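Local coordinates for uncharacterized conserved (Bdellovibrio bacteriovorus, PDB 7O21), which acts as a peptidoglycan LD-carboxypeptidase of the YkuD family, editing the cell wall asymmetrically and so generating the curvature of this predatory bacterium, at the interface of chains A and B. Numbering follows the deposited sequence. Chains: chain A/B, Uncharacterized conserved.

The interface of chains A and B. Residues chain A 224-226; chain B 103-104, 109, 134.
The phenol of B:Tyr109 donates a hydrogen bond to the backbone carbonyl of A:Gly225, with OH and O 2.7 Å apart. The C=O...donor angle of 114° and a 19° tilt from the carbonyl plane show the hydroxyl approaching the oxygen well off the C=O direction. Seen from the tyrosine, that oxygen lies in plane at the ring edge, beyond the hydroxyl tip. B:Tyr109 CG stands anti to its own carbonyl carbon (chi1 -59°), and the phenol reaches tip-first toward the loop of chain A.

Apolar packing falls mainly to B:Trp134, the outer rim of whose six-membered ring slips under the A:Pro224–A:Gly225 peptide. A:Gly225 CA lies over the face near CH2 of B:Trp134, 3.5 Å from that atom, while A:Pro224 CB sits in plane at the indole edge, 3.8 Å from the neighbouring CZ2. The indole thus packs directly on the main chain at A:Gly225. Within chain B, the CZ3 corner of the B:Trp134 indole rests on one face of the phenol, 3.6 Å above the plane of the B:Tyr109 ring and over its centre; the two planes are steeply inclined, and the contact could limit movement of the phenol.

A second ring edge makes a van der Waals contact with a polar atom: CZ of A:Phe226 points at the carbonyl O of B:Lys103, 3.3 Å away and in the plane of the phenyl ring. B:Ile104 adds a looser flank, its CA 4.2 Å from A:Phe226 CZ.

The patch hides 167 Å² and recurs with the chains exchanged in a two-fold interface, although the structure alone does not establish the dimer in the cell. Chain A contributes the turn between strands 221-223 and 226-227, in its NTF2-like domain; chain B contributes the loop before helix 106-109, that helix's end and the start of strand 134-136 in the catalytic domain. The patch centre is about 7 Å from B:His136 and 8 Å from B:Cys151, the predicted proton donor/acceptor and nucleophile, so the partner's loop may border the substrate approach.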
loop_
_atom_site.group_PDB
_atom_site.type_symbol
_atom_site.label_atom_id
_atom_site.label_comp_id
_atom_site.label_asym_id
_atom_site.label_seq_id
_atom_site.Cartn_x
_atom_site.Cartn_y
_atom_site.Cartn_z
ATOM N N PRO A 224 8.015 9.914 4.805
ATOM C CA PRO A 224 8.915 8.762 4.982
ATOM C C PRO A 224 10.345 9.206 5.249
ATOM O O PRO A 224 10.969 9.854 4.403
ATOM C CB PRO A 224 8.782 7.996 3.659
ATOM C CG PRO A 224 7.397 8.366 3.157
ATOM C CD PRO A 224 7.229 9.818 3.559
ATOM N N GLY A 225 10.861 8.889 6.440
ATOM C CA GLY A 225 12.214 9.257 6.802
ATOM C C GLY A 225 12.376 10.616 7.449
ATOM O O GLY A 225 13.510 11.000 7.757
ATOM N N PHE A 226 11.285 11.350 7.694
ATOM C CA PHE A 226 11.392 12.725 8.160
ATOM C C PHE A 226 10.360 13.042 9.233
ATOM O O PHE A 226 9.257 12.490 9.257
ATOM C CB PHE A 226 11.145 13.728 7.026
ATOM C CG PHE A 226 12.192 13.712 5.948
ATOM C CD1 PHE A 226 13.365 14.439 6.087
ATOM C CD2 PHE A 226 11.982 13.000 4.781
ATOM C CE1 PHE A 226 14.332 14.445 5.092
ATOM C CE2 PHE A 226 12.932 13.000 3.777
ATOM C CZ PHE A 226 14.115 13.728 3.927
ATOM N N LYS B 103 16.582 13.341 -2.373
ATOM C CA LYS B 103 15.343 13.151 -1.628
ATOM C C LYS B 103 15.613 12.857 -0.157
ATOM O O LYS B 103 14.843 13.270 0.718
ATOM C CB LYS B 103 14.518 12.038 -2.266
ATOM C CG LYS B 103 14.196 12.275 -3.734
ATOM C CD LYS B 103 13.410 13.574 -3.947
ATOM C CE LYS B 103 13.087 13.773 -5.427
ATOM N NZ LYS B 103 12.637 15.172 -5.728
ATOM N N ILE B 104 16.672 12.108 0.134
ATOM C CA ILE B 104 16.995 11.795 1.524
ATOM C C ILE B 104 18.397 12.283 1.870
ATOM O O ILE B 104 19.281 12.279 1.003
ATOM C CB ILE B 104 16.800 10.300 1.827
ATOM C CG1 ILE B 104 17.652 9.458 0.883
ATOM C CG2 ILE B 104 15.319 9.950 1.723
ATOM C CD1 ILE B 104 17.725 7.987 1.280
ATOM N N TYR B 109 21.227 8.779 6.068
ATOM C CA TYR B 109 20.897 7.567 5.345
ATOM C C TYR B 109 22.014 7.062 4.443
ATOM O O TYR B 109 21.847 6.006 3.810
ATOM C CB TYR B 109 19.585 7.758 4.542
ATOM C CG TYR B 109 18.427 8.111 5.438
ATOM C CD1 TYR B 109 17.964 7.200 6.374
ATOM C CD2 TYR B 109 17.824 9.371 5.393
ATOM C CE1 TYR B 109 16.926 7.507 7.223
ATOM C CE2 TYR B 109 16.783 9.691 6.256
ATOM C CZ TYR B 109 16.331 8.749 7.162
ATOM O OH TYR B 109 15.304 9.013 8.028
ATOM N N TRP B 134 13.379 0.863 7.276
ATOM C CA TRP B 134 14.170 0.937 6.064
ATOM C C TRP B 134 15.458 0.152 6.268
ATOM O O TRP B 134 15.906 -0.064 7.399
ATOM C CB TRP B 134 14.586 2.381 5.780
ATOM C CG TRP B 134 13.499 3.295 5.308
ATOM C CD1 TRP B 134 12.166 3.007 5.144
ATOM C CD2 TRP B 134 13.673 4.653 4.914
ATOM N NE1 TRP B 134 11.499 4.136 4.695
ATOM C CE2 TRP B 134 12.406 5.157 4.554
ATOM C CE3 TRP B 134 14.779 5.514 4.880
ATOM C CZ2 TRP B 134 12.223 6.473 4.121
ATOM C CZ3 TRP B 134 14.591 6.822 4.454
ATOM C CH2 TRP B 134 13.328 7.288 4.077
#